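PDB 7DRG: PA0821 from Pseudomonas aeruginosa, which is probably the immunity protein (antitoxin) of a type VI secretion system, protecting the cell against a putative VRR-NUC domain effector. Local coordinates for residues B[17-22]-B[32-37]; B[118-123]-B[187-192]; B[223-228]-B[238-243]. All coordinates share one frame; numbering follows the deposited sequence.

Contact 1. Residues B[17-22]-B[32-37]; sequences LLEIAG and DYIGAV
I20 meets A36 as a hydrogen-bonded pair of the antiparallel hairpin formed by strands 19-22 and 34-46, with their CB atoms 4.0 Å apart on one face of the ladder. I20 N donates to A36 O at 3.0 Å. I20 O in turn takes two backbone donors, A36 N at 3.2 Å and G35 N at 2.9 Å. Two residues thus face one, which is a classic beta bulge, and it shifts the register so that A21 lies across from I34. Past the bulge G22 N donates to Y33 O at 2.8 Å. G22 CA also sits 3.6 Å from the centroid of the Y33 ring, a CH-pi contact over the face, displaced toward the CZ end of the ring. Y33 CG stands between the backbone N and the carbonyl carbon (chi1 73°), and the ring beyond it comes over G22; its OH is held farther out by D194 and N193. On the other side of the ladder the extended E19 crosses I34 at about a right angle, E19 CG lying 3.6 Å from I34 CG2. Y184 of strand 182-186 packs against both I20 and A36. The chemistry is mostly backbone pairing: one carbonyl shared by two amides takes up the extra residue of the bulge, while the tyrosine, fixed at both its ring and its hydroxyl, ties the hairpin to helix 191-204.

Contact 2. Residues B[118-123]-B[187-192]; sequences KSRDAG and SPTSWD
R120 lays its aliphatic stem across T189, the two side chains meeting at about a right angle with R120 CG 3.6 Å from T189 OG1. CG is anti to the backbone N (chi1 -167°) and the chain stays extended as far as NE, which donates to S190 OG at 3.0 Å. That bond is nearly straight, 163° at the hydrogen, and the hydroxyl lies close to the guanidinium plane, at its edge. Farther out, R120 NH2 forms a salt bridge with E31. The backbone of R120 is gripped as well: S187 OG donates to R120 O at 2.6 Å, in the carbonyl plane and on a lone pair. The same hydroxyl accepts from S190 N at 3.0 Å, an ST motif just ahead of helix 191-204. P188 sets CG and CD against the loop's carbonyl oxygens, CD lying 3.5 Å from D121 O, and W77 of strand 75-77 packs on P188 and T189. The loop itself is shaped by a type I beta turn from K118 to D121. D121 OD2 takes K118 N, and D121 OD1 takes K118 NZ in a salt bridge at 2.9 Å, both donors coming from above the carboxylate plane. S187 OG is thus both donor, to the loop 118-123, and acceptor, within its own segment, so the two loops are joined by directed hydrogen bonds, with E31 a likely counter-charge for the arginine.

Contact 3. Residues B[223-228]-B[238-243]; sequences KPTRIK and NERLAL
The short helix 238-243 packs on the irregular segment 223-228, which precedes strand 233-237, the strand leading directly into that helix. R240 carries the contact: extended from CG to NE, it presents the NE and NH2 edge of its guanidinium to a single backbone oxygen, R226 O. R240 NE donates to R226 O at 2.8 Å and NH2 at 3.0 Å, with the oxygen lying in the guanidinium plane for both. NH2 arrives in the carbonyl plane on a lone pair, whereas NE stands above that plane, 58° out of it. NH2 also donates to a water that lies 2.8 Å from P224 O and can donate to it. T225, the centre of an inverse gamma turn, sets its CG2 over one face of the guanidinium, offset toward the rim. The same methyl is 3.6 Å from L243 CD1 and 3.8 Å from E239 CG, and the T225 side chain crosses both partners at about a right angle. A second water lies between T225 OG1 and E239 OE2, donating to the carboxylate at 2.8 Å. I227 CG2 meets R240 CD at 3.8 Å, the two side chains running alongside in opposite senses. E176, Q177 and Y302 also touch R240. A buried arginine thus spends two N-H groups on one carbonyl, which they would be expected to polarise, and methyl packing with bridging water completes the joint.

Contacts 1 and 2 are neighbours, their centres 9 Å apart, and they touch: I34 N lies 2.9 Å from D121 OD1, and Y33 of the hairpin packs on K118, R120, D121 and S190. Both adjoin the start of helix 191-204. Contact 3 lies on the opposite side of the chain's centre, its centre about 35 Å from that of contact 1 and 33 Å from that of contact 2. All three are partly buried. Strand pairing gives contact 1 a backbone ladder; contact 2 joins two loops through serine hydroxyls; contact 3 joins a loop to a helix through a buried arginine and methyl packing, with water beside them.

Contact 1. Residues B[17-22]-B[32-37]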
# COMPACT_ATOMS: atom_id res chain seq x y z
N LEU B 17 -9.98 -1.65 2.47
CA LEU B 17 -10.36 -2.39 3.67
C LEU B 17 -11.48 -1.61 4.34
O LEU B 17 -11.36 -0.40 4.55
CB LEU B 17 -9.20 -2.55 4.65
CG LEU B 17 -8.00 -3.45 4.32
CD1 LEU B 17 -6.93 -3.29 5.38
CD2 LEU B 17 -8.43 -4.90 4.20
N LEU B 18 -12.58 -2.30 4.69
CA LEU B 18 -13.71 -1.62 5.31
C LEU B 18 -13.41 -1.23 6.75
O LEU B 18 -13.73 -0.12 7.18
CB LEU B 18 -14.96 -2.50 5.25
CG LEU B 18 -15.37 -2.97 3.86
CD1 LEU B 18 -16.64 -3.85 3.95
CD2 LEU B 18 -15.61 -1.77 2.93
N GLU B 19 -12.80 -2.13 7.51
CA GLU B 19 -12.45 -1.89 8.90
C GLU B 19 -10.99 -2.26 9.08
O GLU B 19 -10.53 -3.25 8.51
CB GLU B 19 -13.34 -2.72 9.83
CG GLU B 19 -13.28 -2.36 11.30
CD GLU B 19 -14.25 -3.19 12.12
OE1 GLU B 19 -13.83 -4.24 12.65
OE2 GLU B 19 -15.43 -2.80 12.22
N ILE B 20 -10.23 -1.46 9.83
CA ILE B 20 -8.80 -1.71 10.00
C ILE B 20 -8.46 -1.72 11.48
O ILE B 20 -8.79 -0.77 12.20
CB ILE B 20 -7.93 -0.67 9.26
CG1 ILE B 20 -8.34 -0.56 7.79
CG2 ILE B 20 -6.46 -1.08 9.33
CD1 ILE B 20 -7.54 0.48 7.03
N ALA B 21 -7.77 -2.77 11.92
CA ALA B 21 -7.39 -2.87 13.32
C ALA B 21 -6.43 -1.75 13.69
O ALA B 21 -5.62 -1.29 12.88
CB ALA B 21 -6.74 -4.23 13.60
N GLY B 22 -6.52 -1.31 14.94
CA GLY B 22 -5.67 -0.23 15.40
C GLY B 22 -4.21 -0.63 15.34
O GLY B 22 -3.84 -1.77 15.63
N ASP B 32 -6.05 -3.91 20.23
CA ASP B 32 -7.43 -4.34 20.46
C ASP B 32 -8.41 -3.17 20.38
O ASP B 32 -9.18 -2.90 21.30
CB ASP B 32 -7.53 -5.06 21.80
CG ASP B 32 -8.79 -5.87 21.94
OD1 ASP B 32 -9.43 -6.15 20.90
OD2 ASP B 32 -9.15 -6.23 23.08
N TYR B 33 -8.40 -2.47 19.24
CA TYR B 33 -9.38 -1.42 18.98
C TYR B 33 -9.48 -1.25 17.47
O TYR B 33 -8.63 -1.74 16.72
CB TYR B 33 -9.01 -0.10 19.67
CG TYR B 33 -7.84 0.65 19.04
CD1 TYR B 33 -6.53 0.33 19.36
CD2 TYR B 33 -8.05 1.70 18.14
CE1 TYR B 33 -5.46 1.01 18.80
CE2 TYR B 33 -6.99 2.39 17.57
CZ TYR B 33 -5.69 2.03 17.91
OH TYR B 33 -4.61 2.70 17.35
N ILE B 34 -10.53 -0.56 17.03
CA ILE B 34 -10.73 -0.29 15.61
C ILE B 34 -10.02 1.03 15.29
O ILE B 34 -10.43 2.09 15.75
CB ILE B 34 -12.22 -0.22 15.26
CG1 ILE B 34 -12.92 -1.52 15.64
CG2 ILE B 34 -12.39 0.10 13.77
CD1 ILE B 34 -14.44 -1.47 15.47
N GLY B 35 -8.96 0.95 14.48
CA GLY B 35 -8.19 2.14 14.18
C GLY B 35 -8.75 3.00 13.06
O GLY B 35 -8.51 4.21 13.03
N ALA B 36 -9.45 2.37 12.12
CA ALA B 36 -9.97 3.10 10.96
C ALA B 36 -11.22 2.42 10.41
O ALA B 36 -11.27 1.24 10.41
CB ALA B 36 -8.90 3.19 9.89
N VAL B 37 -12.18 3.21 9.94
CA VAL B 37 -13.38 2.60 9.32
C VAL B 37 -13.71 3.40 8.07
O VAL B 37 -13.73 4.59 8.13
CB VAL B 37 -14.57 2.46 10.28
CG1 VAL B 37 -14.97 3.78 10.87
CG2 VAL B 37 -15.75 1.79 9.60

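Contact 2. Residues B[118-123]-B[187-192]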
# COMPACT_ATOMS: atom_id res chain seq x y z
N LYS B 118 -16.13 1.12 21.68
CA LYS B 118 -15.26 1.73 22.67
C LYS B 118 -14.97 3.17 22.28
O LYS B 118 -15.00 3.51 21.10
CB LYS B 118 -13.96 0.92 22.79
CG LYS B 118 -14.20 -0.56 23.07
CD LYS B 118 -12.97 -1.26 23.61
CE LYS B 118 -12.17 -1.92 22.51
NZ LYS B 118 -11.53 -0.93 21.61
N SER B 119 -14.72 4.02 23.28
CA SER B 119 -14.44 5.42 22.97
C SER B 119 -13.20 5.57 22.08
O SER B 119 -13.09 6.56 21.35
CB SER B 119 -14.28 6.23 24.26
OG SER B 119 -13.17 5.77 25.02
N ARG B 120 -12.30 4.59 22.13
CA ARG B 120 -11.09 4.57 21.32
C ARG B 120 -11.35 4.12 19.88
O ARG B 120 -10.51 4.36 19.01
CB ARG B 120 -10.07 3.65 21.99
CG ARG B 120 -8.65 3.72 21.47
CD ARG B 120 -7.80 2.71 22.20
NE ARG B 120 -6.40 2.79 21.84
CZ ARG B 120 -5.49 1.91 22.23
NH1 ARG B 120 -5.85 0.88 22.99
NH2 ARG B 120 -4.22 2.04 21.86
N ASP B 121 -12.48 3.48 19.63
CA ASP B 121 -12.77 2.93 18.30
C ASP B 121 -13.16 4.02 17.32
O ASP B 121 -13.97 4.90 17.62
CB ASP B 121 -13.91 1.92 18.36
CG ASP B 121 -13.53 0.61 19.02
OD1 ASP B 121 -12.32 0.29 19.09
OD2 ASP B 121 -14.46 -0.10 19.46
N ALA B 122 -12.61 3.93 16.11
CA ALA B 122 -13.20 4.64 14.98
C ALA B 122 -14.61 4.13 14.74
O ALA B 122 -14.90 2.95 14.92
CB ALA B 122 -12.35 4.44 13.72
N GLY B 123 -15.50 5.05 14.35
CA GLY B 123 -16.87 4.69 14.05
C GLY B 123 -17.30 5.31 12.73
O GLY B 123 -16.75 6.31 12.29
N SER B 187 -9.30 6.56 14.81
CA SER B 187 -9.56 6.54 16.24
C SER B 187 -9.53 7.96 16.80
O SER B 187 -8.61 8.73 16.48
CB SER B 187 -8.51 5.67 16.95
OG SER B 187 -8.55 5.91 18.35
N PRO B 188 -10.52 8.35 17.61
CA PRO B 188 -10.53 9.73 18.13
C PRO B 188 -9.35 10.06 19.01
O PRO B 188 -8.98 11.24 19.12
CB PRO B 188 -11.85 9.79 18.92
CG PRO B 188 -12.70 8.71 18.33
CD PRO B 188 -11.75 7.61 17.94
N THR B 189 -8.74 9.06 19.64
CA THR B 189 -7.63 9.30 20.56
C THR B 189 -6.30 8.75 20.09
O THR B 189 -5.26 9.26 20.49
CB THR B 189 -7.94 8.69 21.94
OG1 THR B 189 -8.27 7.30 21.79
CG2 THR B 189 -9.09 9.42 22.58
N SER B 190 -6.32 7.71 19.25
CA SER B 190 -5.10 6.99 18.89
C SER B 190 -4.76 7.14 17.41
O SER B 190 -4.04 6.30 16.86
CB SER B 190 -5.22 5.51 19.25
OG SER B 190 -5.43 5.34 20.64
N TRP B 191 -5.23 8.21 16.77
CA TRP B 191 -5.10 8.38 15.33
C TRP B 191 -3.65 8.37 14.86
O TRP B 191 -3.37 8.02 13.71
CB TRP B 191 -5.78 9.68 14.91
CG TRP B 191 -5.47 10.78 15.88
CD1 TRP B 191 -6.20 11.12 16.99
CD2 TRP B 191 -4.34 11.65 15.86
NE1 TRP B 191 -5.59 12.15 17.65
CE2 TRP B 191 -4.44 12.50 16.98
CE3 TRP B 191 -3.24 11.80 15.00
CZ2 TRP B 191 -3.50 13.49 17.26
CZ3 TRP B 191 -2.31 12.78 15.28
CH2 TRP B 191 -2.44 13.61 16.40
N ASP B 192 -2.71 8.79 15.72
CA ASP B 192 -1.31 8.76 15.31
C ASP B 192 -0.85 7.34 15.01
O ASP B 192 0.02 7.14 14.15
CB ASP B 192 -0.42 9.39 16.39
CG ASP B 192 0.99 9.64 15.89
OD1 ASP B 192 1.16 10.45 14.96
OD2 ASP B 192 1.93 9.02 16.45

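Contact 3. Residues B[223-228]-B[238-243]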
# COMPACT_ATOMS: atom_id res chain seq x y z
N LYS B 223 -4.38 29.67 2.90
CA LYS B 223 -4.82 31.03 2.63
C LYS B 223 -5.28 31.27 1.19
O LYS B 223 -6.28 32.00 1.01
CB LYS B 223 -3.70 32.01 3.00
CG LYS B 223 -3.14 31.92 4.43
CD LYS B 223 -3.77 32.93 5.39
CE LYS B 223 -2.86 33.16 6.61
NZ LYS B 223 -2.83 32.00 7.54
N PRO B 224 -4.63 30.74 0.15
CA PRO B 224 -5.11 31.01 -1.21
C PRO B 224 -6.55 30.58 -1.43
O PRO B 224 -7.07 29.68 -0.76
CB PRO B 224 -4.14 30.20 -2.09
CG PRO B 224 -2.89 30.15 -1.31
CD PRO B 224 -3.34 30.02 0.13
N THR B 225 -7.21 31.25 -2.37
CA THR B 225 -8.61 30.97 -2.71
C THR B 225 -8.65 29.77 -3.65
O THR B 225 -8.83 29.88 -4.86
CB THR B 225 -9.26 32.20 -3.33
OG1 THR B 225 -9.07 33.32 -2.46
CG2 THR B 225 -10.75 31.97 -3.53
N ARG B 226 -8.45 28.59 -3.05
CA ARG B 226 -8.24 27.36 -3.81
C ARG B 226 -8.93 26.21 -3.09
O ARG B 226 -9.53 26.40 -2.02
CB ARG B 226 -6.74 27.10 -3.99
CG ARG B 226 -6.07 28.17 -4.83
CD ARG B 226 -4.70 27.78 -5.32
NE ARG B 226 -4.29 28.68 -6.40
CZ ARG B 226 -3.47 28.34 -7.38
NH1 ARG B 226 -2.96 27.12 -7.42
NH2 ARG B 226 -3.16 29.23 -8.32
N ILE B 227 -8.87 25.01 -3.67
CA ILE B 227 -9.48 23.83 -3.07
C ILE B 227 -8.45 22.72 -2.91
O ILE B 227 -7.46 22.63 -3.64
CB ILE B 227 -10.69 23.30 -3.89
CG1 ILE B 227 -10.25 22.89 -5.30
CG2 ILE B 227 -11.81 24.33 -3.92
CD1 ILE B 227 -11.35 22.20 -6.08
N LYS B 228 -8.72 21.85 -1.93
CA LYS B 228 -7.84 20.72 -1.67
C LYS B 228 -8.04 19.60 -2.69
O LYS B 228 -7.06 19.05 -3.22
CB LYS B 228 -8.10 20.19 -0.26
CG LYS B 228 -7.29 18.95 0.11
CD LYS B 228 -7.94 18.29 1.32
CE LYS B 228 -7.33 16.95 1.64
NZ LYS B 228 -8.09 16.29 2.75
N ASN B 238 -19.03 31.04 -4.33
CA ASN B 238 -19.13 31.79 -5.58
C ASN B 238 -17.78 32.33 -6.04
O ASN B 238 -17.52 32.40 -7.24
CB ASN B 238 -20.15 32.92 -5.44
CG ASN B 238 -21.58 32.45 -5.65
OD1 ASN B 238 -21.82 31.40 -6.26
ND2 ASN B 238 -22.54 33.22 -5.16
N GLU B 239 -16.90 32.69 -5.10
CA GLU B 239 -15.60 33.20 -5.53
C GLU B 239 -14.77 32.11 -6.21
O GLU B 239 -14.16 32.35 -7.25
CB GLU B 239 -14.83 33.80 -4.35
CG GLU B 239 -13.45 34.26 -4.77
CD GLU B 239 -12.77 35.17 -3.77
OE1 GLU B 239 -13.13 35.11 -2.57
OE2 GLU B 239 -11.88 35.94 -4.19
N ARG B 240 -14.73 30.91 -5.62
CA ARG B 240 -14.02 29.80 -6.27
C ARG B 240 -14.69 29.42 -7.58
O ARG B 240 -14.00 29.07 -8.55
CB ARG B 240 -13.95 28.61 -5.33
CG ARG B 240 -12.94 28.78 -4.23
CD ARG B 240 -13.11 27.77 -3.10
NE ARG B 240 -11.96 27.85 -2.20
CZ ARG B 240 -11.83 28.76 -1.25
NH1 ARG B 240 -12.79 29.66 -1.03
NH2 ARG B 240 -10.74 28.75 -0.50
N LEU B 241 -16.02 29.46 -7.62
CA LEU B 241 -16.74 29.16 -8.86
C LEU B 241 -16.35 30.12 -9.97
O LEU B 241 -16.13 29.70 -11.12
CB LEU B 241 -18.24 29.20 -8.60
CG LEU B 241 -19.16 28.94 -9.79
CD1 LEU B 241 -18.89 27.58 -10.41
CD2 LEU B 241 -20.61 29.06 -9.35
N ALA B 242 -16.23 31.41 -9.65
CA ALA B 242 -15.81 32.39 -10.65
C ALA B 242 -14.37 32.15 -11.10
O ALA B 242 -14.06 32.24 -12.29
CB ALA B 242 -15.98 33.80 -10.10
N LEU B 243 -13.47 31.83 -10.15
CA LEU B 243 -12.09 31.53 -10.51
C LEU B 243 -11.98 30.28 -11.38
O LEU B 243 -11.01 30.15 -12.13
CB LEU B 243 -11.23 31.38 -9.25
CG LEU B 243 -10.87 32.67 -8.52
CD1 LEU B 243 -10.35 32.38 -7.13
CD2 LEU B 243 -9.84 33.46 -9.32
O HOH W 1 -9.06 30.54 1.09
O HOH W 2 -9.18 35.68 -3.34